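Local atomic coordinates of DNA-3-methyladenine glycosidase (Bacillus halodurans, PDB entry 2H56), a protein that belongs to the HhH-GPD superfamily of base excision DNA repair proteins and folds as a single, largely helical chain. Residues A[111-114]-A[115-118]; A[51-54]-A[55-59]; A[205-208]-A[209-212]. All coordinates share one frame; numbering follows the deposited sequence.

Interaction 1: A[111-114]-A[115-118]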
loop_
_atom_site.group_PDB
_atom_site.type_symbol
_atom_site.label_atom_id
_atom_site.label_comp_id
_atom_site.label_asym_id
_atom_site.label_seq_id
_atom_site.Cartn_x
_atom_site.Cartn_y
_atom_site.Cartn_z
ATOM N N ILE A 111 -11.237 -14.398 -0.303
ATOM C CA ILE A 111 -11.952 -13.765 -1.413
ATOM C C ILE A 111 -13.478 -13.833 -1.192
ATOM O O ILE A 111 -14.205 -12.834 -1.336
ATOM C CB ILE A 111 -11.564 -14.415 -2.776
ATOM C CG1 ILE A 111 -10.123 -14.013 -3.127
ATOM C CG2 ILE A 111 -12.538 -13.984 -3.909
ATOM C CD1 ILE A 111 -9.379 -14.984 -4.038
ATOM N N ARG A 112 -13.956 -15.002 -0.814
ATOM C CA ARG A 112 -15.363 -15.137 -0.462
ATOM C C ARG A 112 -15.765 -14.164 0.637
ATOM O O ARG A 112 -16.850 -13.575 0.569
ATOM C CB ARG A 112 -15.692 -16.548 0.024
ATOM C CG ARG A 112 -15.608 -17.610 -0.994
ATOM C CD ARG A 112 -16.376 -17.312 -2.264
ATOM N NE ARG A 112 -16.202 -18.420 -3.192
ATOM C CZ ARG A 112 -16.605 -18.434 -4.457
ATOM N NH1 ARG A 112 -17.231 -17.375 -4.986
ATOM N NH2 ARG A 112 -16.373 -19.525 -5.200
ATOM N N HIS A 113 -14.908 -13.990 1.631
ATOM C CA HIS A 113 -15.251 -13.118 2.722
ATOM C C HIS A 113 -15.296 -11.672 2.217
ATOM O O HIS A 113 -16.136 -10.895 2.667
ATOM C CB HIS A 113 -14.282 -13.308 3.892
ATOM C CG HIS A 113 -14.863 -12.967 5.225
ATOM N ND1 HIS A 113 -14.256 -12.083 6.099
ATOM C CD2 HIS A 113 -15.990 -13.392 5.843
ATOM C CE1 HIS A 113 -14.984 -11.978 7.199
ATOM N NE2 HIS A 113 -16.051 -12.750 7.061
ATOM N N VAL A 114 -14.439 -11.311 1.262
ATOM C CA VAL A 114 -14.493 -9.968 0.677
ATOM C C VAL A 114 -15.829 -9.774 -0.039
ATOM O O VAL A 114 -16.499 -8.743 0.107
ATOM C CB VAL A 114 -13.358 -9.747 -0.323
ATOM C CG1 VAL A 114 -13.589 -8.473 -1.174
ATOM C CG2 VAL A 114 -12.017 -9.714 0.405
ATOM N N CYS A 115 -16.238 -10.778 -0.800
ATOM C CA CYS A 115 -17.524 -10.715 -1.484
ATOM C C CYS A 115 -18.661 -10.518 -0.552
ATOM O O CYS A 115 -19.470 -9.642 -0.760
ATOM C CB CYS A 115 -17.780 -11.990 -2.234
ATOM S SG CYS A 115 -16.675 -12.152 -3.631
ATOM N N GLU A 116 -18.722 -11.356 0.470
ATOM C CA GLU A 116 -19.743 -11.245 1.497
ATOM C C GLU A 116 -19.810 -9.808 2.043
ATOM O O GLU A 116 -20.893 -9.232 2.153
ATOM C CB GLU A 116 -19.485 -12.268 2.623
ATOM C CG GLU A 116 -20.480 -12.215 3.800
ATOM C CD GLU A 116 -20.052 -13.052 5.036
ATOM O OE1 GLU A 116 -19.628 -14.222 4.876
ATOM O OE2 GLU A 116 -20.163 -12.519 6.170
ATOM N N HIS A 117 -18.658 -9.235 2.369
ATOM C CA HIS A 117 -18.629 -7.923 2.978
ATOM C C HIS A 117 -19.023 -6.795 1.997
ATOM O O HIS A 117 -19.624 -5.813 2.403
ATOM C CB HIS A 117 -17.230 -7.624 3.541
ATOM C CG HIS A 117 -17.002 -8.098 4.940
ATOM N ND1 HIS A 117 -16.737 -7.235 5.973
ATOM C CD2 HIS A 117 -16.943 -9.343 5.468
ATOM C CE1 HIS A 117 -16.533 -7.928 7.080
ATOM N NE2 HIS A 117 -16.657 -9.210 6.800
ATOM N N VAL A 118 -18.648 -6.915 0.726
ATOM C CA VAL A 118 -19.053 -5.919 -0.259
ATOM C C VAL A 118 -20.570 -6.012 -0.523
ATOM O O VAL A 118 -21.257 -4.993 -0.523
ATOM C CB VAL A 118 -18.206 -6.006 -1.589
ATOM C CG1 VAL A 118 -18.788 -5.087 -2.693
ATOM C CG2 VAL A 118 -16.752 -5.657 -1.309
HETATM O O HOH W 1 -18.845 -11.492 8.587
#
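A T-shaped histidine pair, one turn apart on helix 105-119 of this HhH-GPD superfamily protein, joins His-113 to His-117. His-117 directs its CD2-NE2 edge at the face of the His-113 imidazole, with CD2 standing over the centre of that ring. The centroids of the His-113 and His-117 rings are 4.5 Å apart and their planes are turned by 64°. His-113 reaches this place because its CG lies anti to the backbone N (chi1 -153°), which carries the ring along the helix toward the next turn, although its CB starts out away from it. Its ND1 takes a hydrogen bond from Lys-144 N, which probably helps to fix the ring's rotation. Glu-116 approaches the same imidazole obliquely, its carboxylate turned 80° from the ring plane, with OE1 3.9 Å from His-113 CD2. Its other oxygen, OE2, is engaged in a salt bridge with Arg-122, which would be expected to keep the carboxylate ionised. On another flank of the helix Val-114 CG1 lies 4.2 Å from Val-118 CG2, and Val-114 and Cys-115 both turn onto Phe-52 of helix 51-61. Arg-112 leads away to Asp-95, its salt-bridge partner. Regular helical hydrogen bonds run beneath the side chains: Cys-115 N donates to Ile-111 O over 2.9 Å, and His-117 N to His-113 O over 3.0 Å. A water donates to Glu-116 OE2 over 2.9 Å and lies 3.4 Å from His-113 NE2, a weak link between the two side chains.

Interaction 2: A[51-54]-A[55-59]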
loop_
_atom_site.group_PDB
_atom_site.type_symbol
_atom_site.label_atom_id
_atom_site.label_comp_id
_atom_site.label_asym_id
_atom_site.label_seq_id
_atom_site.Cartn_x
_atom_site.Cartn_y
_atom_site.Cartn_z
ATOM N N PRO A 51 -11.962 -0.710 -6.330
ATOM C CA PRO A 51 -11.638 -1.193 -4.996
ATOM C C PRO A 51 -11.833 -2.690 -4.780
ATOM O O PRO A 51 -10.964 -3.359 -4.226
ATOM C CB PRO A 51 -12.627 -0.450 -4.111
ATOM C CG PRO A 51 -13.007 0.734 -4.885
ATOM C CD PRO A 51 -12.936 0.391 -6.310
ATOM N N PHE A 52 -12.976 -3.219 -5.175
ATOM C CA PHE A 52 -13.203 -4.624 -4.970
ATOM C C PHE A 52 -12.162 -5.446 -5.713
ATOM O O PHE A 52 -11.633 -6.404 -5.184
ATOM C CB PHE A 52 -14.593 -5.009 -5.446
ATOM C CG PHE A 52 -14.778 -6.471 -5.629
ATOM C CD1 PHE A 52 -14.868 -7.297 -4.538
ATOM C CD2 PHE A 52 -14.854 -7.024 -6.911
ATOM C CE1 PHE A 52 -15.027 -8.665 -4.716
ATOM C CE2 PHE A 52 -15.023 -8.396 -7.094
ATOM C CZ PHE A 52 -15.108 -9.209 -5.997
ATOM N N GLN A 53 -11.879 -5.061 -6.949
ATOM C CA GLN A 53 -10.893 -5.743 -7.773
ATOM C C GLN A 53 -9.536 -5.743 -7.079
ATOM O O GLN A 53 -8.859 -6.754 -7.018
ATOM C CB GLN A 53 -10.830 -5.045 -9.129
ATOM C CG GLN A 53 -9.943 -5.700 -10.173
ATOM C CD GLN A 53 -8.473 -5.360 -9.983
ATOM O OE1 GLN A 53 -8.103 -4.194 -9.795
ATOM N NE2 GLN A 53 -7.623 -6.383 -10.037
ATOM N N SER A 54 -9.166 -4.599 -6.532
ATOM C CA SER A 54 -7.928 -4.464 -5.773
ATOM C C SER A 54 -7.819 -5.374 -4.595
ATOM O O SER A 54 -6.749 -5.896 -4.350
ATOM C CB SER A 54 -7.794 -3.050 -5.258
ATOM O OG SER A 54 -7.620 -2.226 -6.368
ATOM N N LEU A 55 -8.894 -5.536 -3.835
ATOM C CA LEU A 55 -8.816 -6.403 -2.659
ATOM C C LEU A 55 -8.564 -7.848 -3.097
ATOM O O LEU A 55 -7.754 -8.562 -2.509
ATOM C CB LEU A 55 -10.088 -6.316 -1.819
ATOM C CG LEU A 55 -10.158 -5.205 -0.783
ATOM C CD1 LEU A 55 -11.537 -5.128 -0.140
ATOM C CD2 LEU A 55 -9.078 -5.482 0.264
ATOM N N VAL A 56 -9.261 -8.277 -4.142
ATOM C CA VAL A 56 -9.117 -9.630 -4.614
ATOM C C VAL A 56 -7.690 -9.856 -5.119
ATOM O O VAL A 56 -7.029 -10.802 -4.726
ATOM C CB VAL A 56 -10.145 -9.935 -5.708
ATOM C CG1 VAL A 56 -9.894 -11.308 -6.283
ATOM C CG2 VAL A 56 -11.546 -9.811 -5.129
ATOM N N SER A 57 -7.225 -8.969 -5.983
ATOM C CA SER A 57 -5.847 -8.963 -6.416
ATOM C C SER A 57 -4.856 -8.927 -5.237
ATOM O O SER A 57 -3.853 -9.614 -5.258
ATOM C CB SER A 57 -5.600 -7.755 -7.311
ATOM O OG SER A 57 -4.377 -7.909 -8.020
ATOM N N SER A 58 -5.128 -8.143 -4.207
ATOM C CA SER A 58 -4.248 -8.125 -3.051
ATOM C C SER A 58 -4.190 -9.474 -2.367
ATOM O O SER A 58 -3.110 -9.901 -1.942
ATOM C CB SER A 58 -4.686 -7.068 -2.043
ATOM O OG SER A 58 -4.656 -5.776 -2.645
ATOM N N ILE A 59 -5.328 -10.145 -2.246
ATOM C CA ILE A 59 -5.334 -11.510 -1.676
ATOM C C ILE A 59 -4.557 -12.496 -2.572
ATOM O O ILE A 59 -3.771 -13.286 -2.069
ATOM C CB ILE A 59 -6.774 -11.977 -1.408
ATOM C CG1 ILE A 59 -7.337 -11.197 -0.203
ATOM C CG2 ILE A 59 -6.842 -13.461 -1.170
ATOM C CD1 ILE A 59 -8.775 -10.887 -0.347
#
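Ser-54, Leu-55 and Val-56 form the centre of the first turns of helix 51-61, an alpha-helix in the core of this helical HhH-GPD protein. The carbonyl of Ser-54 is gripped twice by Ser-58: the backbone N donates over 2.8 Å to Ser-54 O, and Ser-58 OG donates to Ser-54 O over 2.7 Å. The two donors come from opposite faces of the carbonyl plane, the hydroxyl standing 36° out of it. Ser-58 can fold its hydroxyl back in this way because OG lies beside its own backbone N and anti to the carbonyl carbon (chi1 -60°). Asn-50, just ahead of the helix, acts as its N-cap, OD1 accepting from Gln-53 N, and Ser-54 OG makes a weak hydrogen bond to Asn-50 O. Leu-55 extends from another flank, its CG 4.0 Å from Pro-51 O, and packs with Pro-51 against Phe-125. Its backbone N donates to Pro-51 O over 3.0 Å. Val-56 makes the apolar contact of the turn. Its CG2 sits over one face of the Phe-52 ring, offset toward the rim, 4.0 Å from the ring centroid and 25° off the normal, a CH-pi arrangement. The Val-56 side chain also touches Leu-84, in a loop. Gln-53, bent at chi2, is drawn to Tyr-73 OH by a hydrogen bond from its NE2, and along the way Gln-53 NE2 passes 3.7 Å from Ser-57 CB.

Interaction 3: A[205-208]-A[209-212]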
loop_
_atom_site.group_PDB
_atom_site.type_symbol
_atom_site.label_atom_id
_atom_site.label_comp_id
_atom_site.label_asym_id
_atom_site.label_seq_id
_atom_site.Cartn_x
_atom_site.Cartn_y
_atom_site.Cartn_z
ATOM N N ALA A 205 5.220 11.033 2.419
ATOM C CA ALA A 205 6.505 10.692 3.067
ATOM C C ALA A 205 6.879 9.251 2.813
ATOM O O ALA A 205 8.022 8.924 2.527
ATOM C CB ALA A 205 6.426 10.924 4.563
ATOM N N CYS A 206 5.900 8.371 2.938
ATOM C CA CYS A 206 6.162 6.949 2.805
ATOM C C CYS A 206 6.674 6.593 1.423
ATOM O O CYS A 206 7.501 5.700 1.277
ATOM C CB CYS A 206 4.905 6.140 3.136
ATOM S SG CYS A 206 4.489 6.147 4.901
ATOM N N LEU A 207 6.169 7.278 0.405
ATOM C CA LEU A 207 6.692 7.095 -0.928
ATOM C C LEU A 207 8.198 7.439 -0.941
ATOM O O LEU A 207 8.997 6.734 -1.545
ATOM C CB LEU A 207 5.934 7.966 -1.925
ATOM C CG LEU A 207 4.454 7.647 -2.109
ATOM C CD1 LEU A 207 3.804 8.667 -3.044
ATOM C CD2 LEU A 207 4.305 6.241 -2.621
ATOM N N TYR A 208 8.601 8.498 -0.262
ATOM C CA TYR A 208 10.024 8.865 -0.241
ATOM C C TYR A 208 10.836 7.900 0.598
ATOM O O TYR A 208 11.985 7.584 0.276
ATOM C CB TYR A 208 10.214 10.296 0.245
ATOM C CG TYR A 208 9.856 11.306 -0.820
ATOM C CD1 TYR A 208 10.712 11.526 -1.895
ATOM C CD2 TYR A 208 8.662 12.018 -0.769
ATOM C CE1 TYR A 208 10.416 12.416 -2.875
ATOM C CE2 TYR A 208 8.345 12.938 -1.773
ATOM C CZ TYR A 208 9.231 13.123 -2.819
ATOM O OH TYR A 208 8.941 14.000 -3.816
ATOM N N LEU A 209 10.239 7.407 1.673
ATOM C CA LEU A 209 10.930 6.427 2.483
ATOM C C LEU A 209 11.229 5.208 1.628
ATOM O O LEU A 209 12.364 4.684 1.638
ATOM C CB LEU A 209 10.124 6.080 3.747
ATOM C CG LEU A 209 10.100 7.167 4.849
ATOM C CD1 LEU A 209 9.603 6.624 6.176
ATOM C CD2 LEU A 209 11.474 7.732 5.069
ATOM N N TRP A 210 10.227 4.772 0.859
ATOM C CA TRP A 210 10.411 3.616 -0.018
ATOM C C TRP A 210 11.512 3.857 -1.029
ATOM O O TRP A 210 12.295 2.954 -1.329
ATOM C CB TRP A 210 9.122 3.241 -0.737
ATOM C CG TRP A 210 8.311 2.314 0.036
ATOM C CD1 TRP A 210 8.740 1.191 0.639
ATOM C CD2 TRP A 210 6.920 2.416 0.321
ATOM N NE1 TRP A 210 7.716 0.582 1.298
ATOM C CE2 TRP A 210 6.580 1.313 1.117
ATOM C CE3 TRP A 210 5.927 3.339 -0.008
ATOM C CZ2 TRP A 210 5.281 1.089 1.575
ATOM C CZ3 TRP A 210 4.641 3.135 0.458
ATOM C CH2 TRP A 210 4.325 2.008 1.232
ATOM N N LYS A 211 11.562 5.084 -1.543
ATOM C CA LYS A 211 12.577 5.479 -2.506
ATOM C C LYS A 211 13.959 5.395 -1.834
ATOM O O LYS A 211 14.909 4.807 -2.387
ATOM C CB LYS A 211 12.275 6.875 -3.024
ATOM C CG LYS A 211 12.495 7.036 -4.505
ATOM C CD LYS A 211 11.761 8.258 -5.043
ATOM C CE LYS A 211 12.157 8.559 -6.481
ATOM N NZ LYS A 211 11.533 7.615 -7.453
ATOM N N ALA A 212 14.046 5.905 -0.608
ATOM C CA ALA A 212 15.278 5.801 0.188
ATOM C C ALA A 212 15.686 4.350 0.435
ATOM O O ALA A 212 16.869 4.027 0.353
ATOM C CB ALA A 212 15.115 6.535 1.503
#
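Trp-210 folds its indole back along the preceding turn, so that the six-membered ring lies beside Cys-206 and Leu-207. Contact is made by the CE3-CZ3 side of the ring: CZ3 of Trp-210 is 4.0 Å from Cys-206 CB, and CE3 of Trp-210 is 4.2 Å from Leu-207 CD2. Leu-207 CA lies at the edge of the indole, near its plane, while the carbonyl oxygen of Cys-206 approaches the ring obliquely. With chi1 at -88° and chi2 at -48°, the indole turns its benzene ring back toward Cys-206, while NE1, on the five-membered ring, donates to Asp-169 OD2, a bond that helps fix the indole's rotation. All of these residues except Asp-169 belong to helix 202-219, a long alpha-helix of this HhH-GPD family protein. Helix 148-157 meets the Trp-210 side of it through Met-153 and Met-156, and Leu-172 of helix 170-180 touches Cys-206, Leu-209 and Trp-210. Tyr-208 leaves from a different flank, its hydroxyl hydrogen-bonded to Gly-41 O, and together with Leu-207 and Lys-211 it packs on Val-43. Lys-211 points its CB toward the preceding turn, 3.4 Å from Tyr-208 O, before its chain leads off. Among the helical hydrogen bonds, Trp-210 N donates to Cys-206 O over 2.9 Å, and Ala-212 N to Tyr-208 O over 2.8 Å.

From the N terminus the chain forms interaction 2 on helix 51-61, then interaction 1 on helix 105-119 and finally interaction 3 on helix 202-219. Each is confined to successive turns of one helix and closes nothing longer; they run in series, neither nested nor crossed. Interactions 1 and 2 nevertheless meet in space, their centres about 10 Å apart. Val-114 CG2 is 3.5 Å from Ile-59 CD1, and Ile-111 CG1 is 3.9 Å from Ile-59 CG2, so helices 51-61 and 105-119 pack directly together. Interaction 3 lies on the opposite side of the chain's centre, its nearest atoms about 13 Å from interaction 2 and about 20 Å from interaction 1.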